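Local coordinates for Blr3880 protein (Bradyrhizobium japonicum, PDB 2OOD) that probably catalyses the zinc-dependent hydrolytic deamination of guanine to xanthine and ammonia, the step that degrades guanine in purine metabolism, at residues Asp77-Leu82 against Gln136-Ser141. Numbering follows the deposited sequence.
With ZN (zinc ion), chain B; GUN (guanine), chain C.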
ATOM      1  N   ASP A  77       4.676  15.914  -7.450  1.00 33.44           N
ATOM      2  CA  ASP A  77       5.026  15.305  -6.171  1.00 31.86           C
ATOM      3  C   ASP A  77       5.610  16.449  -5.343  1.00 30.80           C
ATOM      4  O   ASP A  77       6.713  16.914  -5.602  1.00 30.44           O
ATOM      5  CB  ASP A  77       6.051  14.187  -6.436  1.00 34.31           C
ATOM      6  CG  ASP A  77       6.723  13.668  -5.185  1.00 35.79           C
ATOM      7  OD1 ASP A  77       7.218  14.489  -4.396  1.00 38.66           O
ATOM      8  OD2 ASP A  77       6.788  12.440  -4.995  1.00 35.74           O
ATOM      9  N   GLY A  78       4.861  16.917  -4.357  1.00 28.98           N
ATOM     10  CA  GLY A  78       5.342  18.033  -3.566  1.00 28.58           C
ATOM     11  C   GLY A  78       6.222  17.755  -2.367  1.00 28.36           C
ATOM     12  O   GLY A  78       6.378  18.633  -1.530  1.00 27.85           O
ATOM     13  N   HIS A  79       6.825  16.576  -2.267  1.00 29.18           N
ATOM     14  CA  HIS A  79       7.644  16.304  -1.099  1.00 29.78           C
ATOM     15  C   HIS A  79       8.493  15.038  -1.162  1.00 31.03           C
ATOM     16  O   HIS A  79       8.054  13.993  -0.688  1.00 31.69           O
ATOM     17  CB  HIS A  79       6.726  16.222   0.117  1.00 30.26           C
ATOM     18  CG  HIS A  79       7.434  16.334   1.429  1.00 31.43           C
ATOM     19  ND1 HIS A  79       7.370  17.466   2.207  1.00 33.78           N
ATOM     20  CD2 HIS A  79       8.195  15.449   2.114  1.00 31.07           C
ATOM     21  CE1 HIS A  79       8.059  17.274   3.319  1.00 31.61           C
ATOM     22  NE2 HIS A  79       8.569  16.058   3.286  1.00 30.81           N
ATOM     23  N   ILE A  80       9.692  15.120  -1.742  1.00 31.84           N
ATOM     24  CA  ILE A  80      10.604  13.966  -1.801  1.00 33.39           C
ATOM     25  C   ILE A  80      11.945  14.383  -1.236  1.00 33.36           C
ATOM     26  O   ILE A  80      12.258  15.564  -1.176  1.00 33.46           O
ATOM     27  CB  ILE A  80      10.891  13.432  -3.236  1.00 34.42           C
ATOM     28  CG1 ILE A  80      10.167  14.270  -4.276  1.00 37.20           C
ATOM     29  CG2 ILE A  80      10.532  11.960  -3.342  1.00 33.71           C
ATOM     30  CD1 ILE A  80      10.780  15.626  -4.467  1.00 40.63           C
ATOM     31  N   HIS A  81      12.736  13.402  -0.824  1.00 34.28           N
ATOM     32  CA  HIS A  81      14.064  13.638  -0.273  1.00 34.25           C
ATOM     33  C   HIS A  81      15.061  12.964  -1.211  1.00 34.29           C
ATOM     34  O   HIS A  81      15.248  11.750  -1.154  1.00 34.45           O
ATOM     35  CB  HIS A  81      14.179  13.024   1.127  1.00 34.07           C
ATOM     36  CG  HIS A  81      13.459  13.784   2.198  1.00 36.05           C
ATOM     37  ND1 HIS A  81      14.036  14.828   2.884  1.00 36.43           N
ATOM     38  CD2 HIS A  81      12.225  13.622   2.730  1.00 36.34           C
ATOM     39  CE1 HIS A  81      13.190  15.274   3.797  1.00 36.49           C
ATOM     40  NE2 HIS A  81      12.082  14.560   3.725  1.00 36.21           N
ATOM     41  N   LEU A  82      15.692  13.754  -2.070  1.00 34.80           N
ATOM     42  CA  LEU A  82      16.672  13.241  -3.026  1.00 34.94           C
ATOM     43  C   LEU A  82      17.710  12.279  -2.440  1.00 35.29           C
ATOM     44  O   LEU A  82      17.896  11.172  -2.950  1.00 35.59           O
ATOM     45  CB  LEU A  82      17.396  14.408  -3.710  1.00 35.48           C
ATOM     46  CG  LEU A  82      18.813  14.132  -4.229  1.00 36.28           C
ATOM     47  CD1 LEU A  82      18.777  13.106  -5.344  1.00 36.66           C
ATOM     48  CD2 LEU A  82      19.432  15.429  -4.713  1.00 36.36           C
ATOM     49  N   GLN A 136       9.049  18.756  -5.631  1.00 32.87           N
ATOM     50  CA  GLN A 136       9.652  19.714  -4.718  1.00 32.52           C
ATOM     51  C   GLN A 136      10.538  18.834  -3.851  1.00 33.16           C
ATOM     52  O   GLN A 136      10.048  18.102  -2.997  1.00 32.19           O
ATOM     53  CB  GLN A 136       8.587  20.407  -3.876  1.00 31.81           C
ATOM     54  CG  GLN A 136       9.155  21.361  -2.847  1.00 31.36           C
ATOM     55  CD  GLN A 136       8.097  22.251  -2.254  1.00 31.97           C
ATOM     56  OE1 GLN A 136       7.042  21.780  -1.851  1.00 32.61           O
ATOM     57  NE2 GLN A 136       8.373  23.547  -2.193  1.00 31.35           N
ATOM     58  N   ALA A 137      11.846  18.908  -4.075  1.00 33.96           N
ATOM     59  CA  ALA A 137      12.781  18.052  -3.363  1.00 34.13           C
ATOM     60  C   ALA A 137      13.644  18.611  -2.248  1.00 35.88           C
ATOM     61  O   ALA A 137      14.150  19.732  -2.313  1.00 36.80           O
ATOM     62  CB  ALA A 137      13.681  17.367  -4.372  1.00 33.44           C
ATOM     63  N   PHE A 138      13.812  17.790  -1.221  1.00 35.92           N
ATOM     64  CA  PHE A 138      14.672  18.116  -0.102  1.00 36.90           C
ATOM     65  C   PHE A 138      16.015  17.512  -0.500  1.00 37.53           C
ATOM     66  O   PHE A 138      16.064  16.493  -1.188  1.00 37.49           O
ATOM     67  CB  PHE A 138      14.167  17.450   1.174  1.00 36.97           C
ATOM     68  CG  PHE A 138      13.024  18.170   1.817  1.00 38.15           C
ATOM     69  CD1 PHE A 138      13.257  19.216   2.704  1.00 37.47           C
ATOM     70  CD2 PHE A 138      11.709  17.836   1.509  1.00 38.24           C
ATOM     71  CE1 PHE A 138      12.194  19.920   3.275  1.00 37.68           C
ATOM     72  CE2 PHE A 138      10.640  18.535   2.073  1.00 37.92           C
ATOM     73  CZ  PHE A 138      10.885  19.577   2.954  1.00 38.43           C
ATOM     74  N   THR A 139      17.101  18.138  -0.081  1.00 37.45           N
ATOM     75  CA  THR A 139      18.426  17.643  -0.405  1.00 35.84           C
ATOM     76  C   THR A 139      19.169  17.491   0.917  1.00 36.22           C
ATOM     77  O   THR A 139      18.539  17.394   1.971  1.00 37.46           O
ATOM     78  CB  THR A 139      19.143  18.640  -1.332  1.00 35.20           C
ATOM     79  OG1 THR A 139      19.215  19.922  -0.700  1.00 35.10           O
ATOM     80  CG2 THR A 139      18.368  18.797  -2.636  1.00 34.21           C
ATOM     81  N   SER A 140      20.492  17.444   0.883  1.00 36.21           N
ATOM     82  CA  SER A 140      21.232  17.341   2.130  1.00 37.33           C
ATOM     83  C   SER A 140      21.700  18.747   2.498  1.00 38.37           C
ATOM     84  O   SER A 140      21.323  19.727   1.849  1.00 38.94           O
ATOM     85  CB  SER A 140      22.429  16.399   1.990  1.00 36.18           C
ATOM     86  OG  SER A 140      23.343  16.876   1.022  1.00 36.86           O
ATOM     87  N   SER A 141      22.514  18.846   3.541  1.00 38.92           N
ATOM     88  CA  SER A 141      23.021  20.134   3.990  1.00 40.04           C
ATOM     89  C   SER A 141      24.197  20.631   3.156  1.00 41.21           C
ATOM     90  O   SER A 141      24.638  21.766   3.323  1.00 42.48           O
ATOM     91  CB  SER A 141      23.432  20.031   5.451  1.00 39.61           C
ATOM     92  OG  SER A 141      24.204  18.864   5.651  1.00 39.18           O
TER
HETATM   93 ZN    ZN B 500      10.078  14.881   4.371  1.00 33.03          ZN
HETATM   94  N9  GUN C 600      12.012  16.367   8.728  1.00 63.26           N
HETATM   95  C8  GUN C 600      12.545  16.040   9.930  1.00 63.96           C
HETATM   96  N7  GUN C 600      12.248  14.813  10.247  1.00 64.25           N
HETATM   97  C5  GUN C 600      11.507  14.259   9.263  1.00 63.49           C
HETATM   98  C6  GUN C 600      10.905  12.975   9.053  1.00 62.71           C
HETATM   99  O6  GUN C 600      11.020  12.063   9.880  1.00 62.78           O
HETATM  100  N1  GUN C 600      10.194  12.775   7.872  1.00 60.92           N
HETATM  101  C2  GUN C 600      10.066  13.787   6.933  1.00 59.16           C
HETATM  102  N2  GUN C 600       9.363  13.559   5.761  1.00 54.36           N
HETATM  103  N3  GUN C 600      10.616  14.974   7.121  1.00 60.63           N
HETATM  104  C4  GUN C 600      11.331  15.254   8.259  1.00 63.12           C
HETATM  105  O   HOH W   1      16.811  14.760   2.756  1.00 30.75           O
HETATM  106  O   HOH W   2      10.571  12.376   4.346  1.00 45.49           O
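Asp77 O accepts the backbone N-H of Gln136, the first of four backbone hydrogen bonds between the two segments, three of them within the parallel strands 70-81 and 132-138 of the amidohydrolase TIM barrel. Asp77 makes an Asx turn, OD1 taking the N-H of His79 at 3.0 Å from out of the carboxylate plane, while OD2 bonds Thr325. His79 and His81 supply the His-X-His zinc motif; His234 and Asp326 complete the protein ligands, and guanine N2 and a water also bind the metal. The His79 ring lies obliquely to that of Phe138, and His79 NE2 lies 2.2 Å from the zinc ion. Ile80 pairs with Ala137 through two bonds: its N meets Gln136 O at 3.3 Å, and its O receives Phe138 N, nearly straight at 170°. On the zinc side, CG is anti to the carbonyl carbon in both His81 and Phe138 (chi1 -74° and -80°), which sends the side chains off alongside each other; their rings form an offset stack, centroids 4.6 Å apart, Phe138 CD2 lying over the imidazole toward its rim. Phe138 also stacks with His234. An alanine at Phe138 would probably cost the His81 face its stacking partner and open a gap beside the zinc ligands. Leu82 N, past the strand end, bonds Phe138 O at 2.9 Å. One water accepts from His81 ND1 at 2.8 Å and donates to Thr139 O at 3.2 Å.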